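Local coordinates for periplasmic protein-probably involved in high-affinity Fe2+ transport (PDB 5I0Y), which binds copper in the periplasm and probably takes part in high-affinity uptake of ferrous iron, at residues B[106-120]-B[137-151]. The protein carries 1 engineered substitution. Residues are numbered along the deposited sequence; the frame is centred on the assembly and turned at random.
Sequences GVGNYKVTYHIEPPS and WWKPFDVSYEFKYVG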
loop_
_atom_site.group_PDB
_atom_site.type_symbol
_atom_site.label_atom_id
_atom_site.label_comp_id
_atom_site.label_asym_id
_atom_site.label_seq_id
_atom_site.Cartn_x
_atom_site.Cartn_y
_atom_site.Cartn_z
ATOM N N GLY B 106 -2.658 -21.030 -23.344
ATOM C CA GLY B 106 -2.679 -22.489 -23.434
ATOM C C GLY B 106 -1.901 -23.187 -22.347
ATOM O O GLY B 106 -1.060 -22.572 -21.688
ATOM N N VAL B 107 -2.193 -24.469 -22.144
ATOM C CA VAL B 107 -1.427 -25.309 -21.228
ATOM C C VAL B 107 0.001 -25.431 -21.755
ATOM O O VAL B 107 0.206 -25.506 -22.970
ATOM C CB VAL B 107 -2.081 -26.704 -21.007
ATOM C CG1 VAL B 107 -3.444 -26.549 -20.344
ATOM C CG2 VAL B 107 -2.227 -27.470 -22.314
ATOM N N GLY B 108 0.983 -25.406 -20.855
ATOM C CA GLY B 108 2.386 -25.482 -21.253
ATOM C C GLY B 108 3.392 -24.942 -20.254
ATOM O O GLY B 108 3.040 -24.583 -19.129
ATOM N N ASN B 109 4.651 -24.911 -20.684
ATOM C CA ASN B 109 5.751 -24.364 -19.912
ATOM C C ASN B 109 5.825 -22.862 -20.125
ATOM O O ASN B 109 5.854 -22.395 -21.268
ATOM C CB ASN B 109 7.054 -25.015 -20.364
ATOM C CG ASN B 109 7.043 -26.510 -20.153
ATOM O OD1 ASN B 109 7.025 -26.980 -19.022
ATOM N ND2 ASN B 109 7.034 -27.271 -21.252
ATOM N N TYR B 110 5.830 -22.107 -19.033
ATOM C CA TYR B 110 5.876 -20.654 -19.099
ATOM C C TYR B 110 7.073 -20.016 -18.391
ATOM O O TYR B 110 7.624 -20.576 -17.439
ATOM C CB TYR B 110 4.622 -20.096 -18.431
ATOM C CG TYR B 110 3.398 -20.116 -19.291
ATOM C CD1 TYR B 110 2.993 -18.984 -19.982
ATOM C CD2 TYR B 110 2.624 -21.267 -19.381
ATOM C CE1 TYR B 110 1.854 -18.994 -20.763
ATOM C CE2 TYR B 110 1.493 -21.300 -20.182
ATOM C CZ TYR B 110 1.109 -20.156 -20.853
ATOM O OH TYR B 110 -0.030 -20.168 -21.632
ATOM N N LYS B 111 7.452 -18.843 -18.890
ATOM C CA LYS B 111 8.334 -17.924 -18.192
ATOM C C LYS B 111 7.490 -16.699 -17.877
ATOM O O LYS B 111 6.649 -16.308 -18.686
ATOM C CB LYS B 111 9.500 -17.500 -19.092
ATOM C CG LYS B 111 10.194 -16.236 -18.612
ATOM C CD LYS B 111 11.406 -15.860 -19.452
ATOM C CE LYS B 111 12.416 -15.115 -18.589
ATOM N NZ LYS B 111 13.235 -14.115 -19.319
ATOM N N VAL B 112 7.668 -16.120 -16.689
ATOM C CA VAL B 112 7.117 -14.793 -16.421
ATOM C C VAL B 112 8.183 -13.940 -15.750
ATOM O O VAL B 112 8.901 -14.408 -14.858
ATOM C CB VAL B 112 5.764 -14.813 -15.660
ATOM C CG1 VAL B 112 5.903 -15.273 -14.202
ATOM C CG2 VAL B 112 5.072 -13.458 -15.754
ATOM N N THR B 113 8.283 -12.704 -16.227
ATOM C CA THR B 113 9.176 -11.721 -15.640
ATOM C C THR B 113 8.344 -10.561 -15.101
ATOM O O THR B 113 7.481 -10.033 -15.790
ATOM C CB THR B 113 10.230 -11.246 -16.649
ATOM O OG1 THR B 113 11.002 -12.381 -17.064
ATOM C CG2 THR B 113 11.197 -10.201 -16.036
ATOM N N TYR B 114 8.613 -10.202 -13.851
ATOM C CA TYR B 114 8.023 -9.014 -13.246
ATOM C C TYR B 114 9.035 -7.886 -13.285
ATOM O O TYR B 114 10.175 -8.073 -12.894
ATOM C CB TYR B 114 7.570 -9.286 -11.811
ATOM C CG TYR B 114 6.434 -10.275 -11.654
ATOM C CD1 TYR B 114 5.607 -10.637 -12.731
ATOM C CD2 TYR B 114 6.146 -10.818 -10.397
ATOM C CE1 TYR B 114 4.577 -11.543 -12.562
ATOM C CE2 TYR B 114 5.099 -11.708 -10.221
ATOM C CZ TYR B 114 4.322 -12.070 -11.305
ATOM O OH TYR B 114 3.257 -12.940 -11.164
ATOM N N HIS B 115 8.595 -6.723 -13.762
ATOM C CA HIS B 115 9.419 -5.501 -13.849
ATOM C C HIS B 115 9.000 -4.582 -12.744
ATOM O O HIS B 115 7.869 -4.087 -12.762
ATOM C CB HIS B 115 9.225 -4.822 -15.205
ATOM C CG HIS B 115 9.274 -5.776 -16.380
ATOM N ND1 HIS B 115 10.418 -6.388 -16.764
ATOM C CD2 HIS B 115 8.280 -6.214 -17.252
ATOM C CE1 HIS B 115 10.172 -7.170 -17.826
ATOM N NE2 HIS B 115 8.863 -7.069 -18.129
ATOM N N ILE B 116 9.876 -4.387 -11.755
ATOM C CA ILE B 116 9.495 -3.727 -10.497
ATOM C C ILE B 116 10.186 -2.378 -10.318
ATOM O O ILE B 116 11.407 -2.258 -10.479
ATOM C CB ILE B 116 9.809 -4.659 -9.317
ATOM C CG1 ILE B 116 9.093 -5.985 -9.551
ATOM C CG2 ILE B 116 9.322 -4.060 -7.997
ATOM C CD1 ILE B 116 9.415 -7.045 -8.545
ATOM N N GLU B 117 9.398 -1.367 -9.968
ATOM C CA GLU B 117 9.924 -0.039 -9.667
ATOM C C GLU B 117 9.569 0.312 -8.227
ATOM O O GLU B 117 8.507 -0.088 -7.742
ATOM C CB GLU B 117 9.334 0.996 -10.633
ATOM C CG GLU B 117 9.956 0.905 -12.015
ATOM C CD GLU B 117 9.140 1.627 -13.062
ATOM O OE1 GLU B 117 7.944 1.306 -13.216
ATOM O OE2 GLU B 117 9.691 2.509 -13.751
ATOM N N PRO B 118 10.455 1.042 -7.532
ATOM C CA PRO B 118 10.306 1.271 -6.099
ATOM C C PRO B 118 9.181 2.252 -5.745
ATOM O O PRO B 118 8.652 2.944 -6.616
ATOM C CB PRO B 118 11.683 1.820 -5.683
ATOM C CG PRO B 118 12.144 2.531 -6.916
ATOM C CD PRO B 118 11.700 1.651 -8.047
ATOM N N PRO B 119 8.836 2.309 -4.455
ATOM C CA PRO B 119 7.691 3.097 -3.994
ATOM C C PRO B 119 7.764 4.592 -4.300
ATOM O O PRO B 119 6.723 5.244 -4.357
ATOM C CB PRO B 119 7.679 2.825 -2.490
ATOM C CG PRO B 119 8.244 1.447 -2.383
ATOM C CD PRO B 119 9.365 1.455 -3.375
ATOM N N SER B 120 8.966 5.125 -4.520
ATOM C CA SER B 120 9.089 6.521 -4.922
ATOM C C SER B 120 8.272 6.827 -6.176
ATOM O O SER B 120 7.718 7.919 -6.316
ATOM C CB SER B 120 10.563 6.875 -5.139
ATOM O OG SER B 120 11.165 5.946 -6.012
ATOM N N TRP B 137 16.209 3.988 -1.884
ATOM C CA TRP B 137 15.565 2.929 -2.655
ATOM C C TRP B 137 16.534 2.242 -3.549
ATOM O O TRP B 137 17.450 2.864 -4.096
ATOM C CB TRP B 137 14.403 3.441 -3.494
ATOM C CG TRP B 137 13.269 3.950 -2.674
ATOM C CD1 TRP B 137 12.784 5.251 -2.630
ATOM C CD2 TRP B 137 12.439 3.191 -1.741
ATOM N NE1 TRP B 137 11.745 5.347 -1.748
ATOM C CE2 TRP B 137 11.475 4.147 -1.190
ATOM C CE3 TRP B 137 12.386 1.861 -1.337
ATOM C CZ2 TRP B 137 10.514 3.767 -0.262
ATOM C CZ3 TRP B 137 11.415 1.495 -0.395
ATOM C CH2 TRP B 137 10.506 2.427 0.126
ATOM N N TRP B 138 16.313 0.947 -3.719
ATOM C CA TRP B 138 16.929 0.183 -4.791
ATOM C C TRP B 138 16.469 0.662 -6.142
ATOM O O TRP B 138 15.441 1.336 -6.257
ATOM C CB TRP B 138 16.605 -1.291 -4.608
ATOM C CG TRP B 138 15.204 -1.544 -4.075
ATOM C CD1 TRP B 138 14.817 -1.747 -2.754
ATOM C CD2 TRP B 138 13.973 -1.617 -4.855
ATOM N NE1 TRP B 138 13.457 -1.954 -2.669
ATOM C CE2 TRP B 138 12.895 -1.880 -3.896
ATOM C CE3 TRP B 138 13.668 -1.521 -6.205
ATOM C CZ2 TRP B 138 11.579 -2.025 -4.306
ATOM C CZ3 TRP B 138 12.331 -1.673 -6.612
ATOM C CH2 TRP B 138 11.319 -1.928 -5.676
ATOM N N LYS B 139 17.249 0.341 -7.173
ATOM C CA LYS B 139 16.897 0.702 -8.546
ATOM C C LYS B 139 15.912 -0.310 -9.116
ATOM O O LYS B 139 15.852 -1.449 -8.635
ATOM C CB LYS B 139 18.149 0.744 -9.435
ATOM C CG LYS B 139 19.097 1.901 -9.132
ATOM C CD LYS B 139 20.360 1.843 -9.981
ATOM C CE LYS B 139 21.423 2.805 -9.471
ATOM N NZ LYS B 139 22.231 2.231 -8.353
ATOM N N PRO B 140 15.141 0.095 -10.144
ATOM C CA PRO B 140 14.210 -0.841 -10.779
ATOM C C PRO B 140 14.917 -2.145 -11.183
ATOM O O PRO B 140 16.100 -2.140 -11.561
ATOM C CB PRO B 140 13.701 -0.064 -12.006
ATOM C CG PRO B 140 13.846 1.379 -11.631
ATOM C CD PRO B 140 15.074 1.438 -10.761
ATOM N N PHE B 141 14.210 -3.259 -11.082
ATOM C CA PHE B 141 14.804 -4.557 -11.373
ATOM C C PHE B 141 13.741 -5.529 -11.837
ATOM O O PHE B 141 12.519 -5.333 -11.601
ATOM C CB PHE B 141 15.552 -5.108 -10.154
ATOM C CG PHE B 141 14.648 -5.515 -9.002
ATOM C CD1 PHE B 141 14.325 -6.853 -8.791
ATOM C CD2 PHE B 141 14.142 -4.562 -8.112
ATOM C CE1 PHE B 141 13.494 -7.234 -7.746
ATOM C CE2 PHE B 141 13.310 -4.947 -7.056
ATOM C CZ PHE B 141 12.996 -6.283 -6.875
ATOM N N ASP B 142 14.214 -6.599 -12.464
ATOM C CA ASP B 142 13.388 -7.716 -12.877
ATOM C C ASP B 142 13.562 -8.920 -11.968
ATOM O O ASP B 142 14.636 -9.157 -11.413
ATOM C CB ASP B 142 13.777 -8.180 -14.285
ATOM C CG ASP B 142 13.264 -7.278 -15.394
ATOM O OD1 ASP B 142 12.540 -6.289 -15.136
ATOM O OD2 ASP B 142 13.576 -7.585 -16.559
ATOM N N VAL B 143 12.498 -9.699 -11.867
ATOM C CA VAL B 143 12.570 -11.023 -11.287
ATOM C C VAL B 143 11.815 -11.992 -12.188
ATOM O O VAL B 143 10.752 -11.653 -12.721
ATOM C CB VAL B 143 12.027 -11.035 -9.851
ATOM C CG1 VAL B 143 10.649 -10.394 -9.772
ATOM C CG2 VAL B 143 12.010 -12.448 -9.331
ATOM N N SER B 144 12.395 -13.172 -12.407
ATOM C CA SER B 144 11.789 -14.165 -13.306
ATOM C C SER B 144 11.429 -15.483 -12.649
ATOM O O SER B 144 12.038 -15.887 -11.639
ATOM C CB SER B 144 12.706 -14.449 -14.486
ATOM O OG SER B 144 12.849 -13.291 -15.283
ATOM N N TYR B 145 10.443 -16.149 -13.254
ATOM C CA TYR B 145 9.853 -17.380 -12.714
ATOM C C TYR B 145 9.579 -18.314 -13.865
ATOM O O TYR B 145 9.201 -17.859 -14.939
ATOM C CB TYR B 145 8.517 -17.069 -12.002
ATOM C CG TYR B 145 8.669 -16.037 -10.919
ATOM C CD1 TYR B 145 9.076 -16.410 -9.642
ATOM C CD2 TYR B 145 8.448 -14.694 -11.175
ATOM C CE1 TYR B 145 9.255 -15.465 -8.641
ATOM C CE2 TYR B 145 8.603 -13.745 -10.184
ATOM C CZ TYR B 145 9.018 -14.135 -8.925
ATOM O OH TYR B 145 9.180 -13.204 -7.933
ATOM N N GLU B 146 9.754 -19.609 -13.632
ATOM C CA GLU B 146 9.409 -20.638 -14.613
ATOM C C GLU B 146 8.422 -21.599 -13.980
ATOM O O GLU B 146 8.585 -22.020 -12.846
ATOM C CB GLU B 146 10.656 -21.386 -15.083
ATOM C CG GLU B 146 11.603 -20.539 -15.920
ATOM C CD GLU B 146 12.780 -21.304 -16.498
ATOM O OE1 GLU B 146 12.933 -22.505 -16.200
ATOM O OE2 GLU B 146 13.559 -20.690 -17.257
ATOM N N PHE B 147 7.368 -21.921 -14.712
ATOM C CA PHE B 147 6.321 -22.763 -14.168
ATOM C C PHE B 147 5.595 -23.508 -15.268
ATOM O O PHE B 147 5.568 -23.058 -16.412
ATOM C CB PHE B 147 5.334 -21.947 -13.289
ATOM C CG PHE B 147 4.567 -20.873 -14.030
ATOM C CD1 PHE B 147 3.208 -21.039 -14.287
ATOM C CD2 PHE B 147 5.176 -19.681 -14.422
ATOM C CE1 PHE B 147 2.486 -20.057 -14.951
ATOM C CE2 PHE B 147 4.460 -18.696 -15.084
ATOM C CZ PHE B 147 3.112 -18.881 -15.343
ATOM N N LYS B 148 5.006 -24.637 -14.890
ATOM C CA LYS B 148 4.137 -25.385 -15.780
ATOM C C LYS B 148 2.686 -25.014 -15.489
ATOM O O LYS B 148 2.206 -25.145 -14.361
ATOM C CB LYS B 148 4.376 -26.884 -15.630
ATOM C CG LYS B 148 3.773 -27.695 -16.767
ATOM C CD LYS B 148 3.720 -29.171 -16.425
ATOM C CE LYS B 148 2.918 -29.941 -17.460
ATOM N NZ LYS B 148 2.250 -31.149 -16.900
ATOM N N TYR B 149 2.003 -24.511 -16.504
ATOM C CA TYR B 149 0.593 -24.167 -16.394
ATOM C C TYR B 149 -0.264 -25.246 -17.051
ATOM O O TYR B 149 -0.098 -25.532 -18.237
ATOM C CB TYR B 149 0.317 -22.804 -17.045
ATOM C CG TYR B 149 -1.146 -22.451 -17.085
ATOM C CD1 TYR B 149 -1.838 -22.162 -15.910
ATOM C CD2 TYR B 149 -1.842 -22.420 -18.292
ATOM C CE1 TYR B 149 -3.184 -21.849 -15.943
ATOM C CE2 TYR B 149 -3.183 -22.109 -18.329
ATOM C CZ TYR B 149 -3.847 -21.823 -17.155
ATOM O OH TYR B 149 -5.180 -21.527 -17.214
ATOM N N VAL B 150 -1.177 -25.833 -16.279
ATOM C CA VAL B 150 -2.047 -26.900 -16.783
ATOM C C VAL B 150 -3.518 -26.502 -16.740
ATOM O O VAL B 150 -4.385 -27.196 -17.275
ATOM C CB VAL B 150 -1.813 -28.248 -16.049
ATOM C CG1 VAL B 150 -0.455 -28.833 -16.423
ATOM C CG2 VAL B 150 -1.950 -28.107 -14.539
ATOM N N GLY B 151 -3.778 -25.348 -16.133
ATOM C CA GLY B 151 -5.127 -24.899 -15.884
ATOM C C GLY B 151 -5.460 -25.056 -14.416
ATOM O O GLY B 151 -4.612 -25.440 -13.594
#
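Tyr110 and Phe147 face each other in a hydrogen-bonded pair of the antiparallel ladder that joins strand 108-117 to strand 141-149, and Tyr110 illustrates how one side chain can link two neighbouring rungs and the turn that precedes its strand. Its CB lies over the face of the Phe147 ring, a CH-pi contact 3.8 Å from the centroid. Phe147 reaches back there because its CG sits between backbone N and carbonyl carbon (chi1 63°). Farther out, Tyr110 CD2 meets Tyr149 CB at 3.6 Å and CE2 continues along the same side chain; the Tyr110 and Tyr149 ring planes are nearly perpendicular, 86° apart. At the tip, Tyr110 OH gives a 2.6 Å hydrogen bond to a lone pair of Gly106 O and also bonds Met105 N, so the phenol fastens the turn before its own strand.

The other face of the ladder is polar. His115 ND1 donates to Asp142 OD1 at 2.7 Å, in the plane of the imidazole but from above the carboxylate plane, while NE2 bonds Thr73 OG1; the two bonds fix the ring's rotation. Next to it, the hydroxyls Thr113 OG1 and Ser144 OG share a hydrogen bond of 2.7 Å.

Beyond the ladder, prolines meet tryptophans: Pro118 CB lies over the six-membered ring of Trp138, and Pro119 CD is 3.6 Å from the centroid of that of Trp137.

Strand 141-149 forms one border of the chain's antiparallel sheet, with strand 108-117 between it and strand 69-76; the aromatic face packs on strands 6-14 and 17-24, as expected in a beta sandwich.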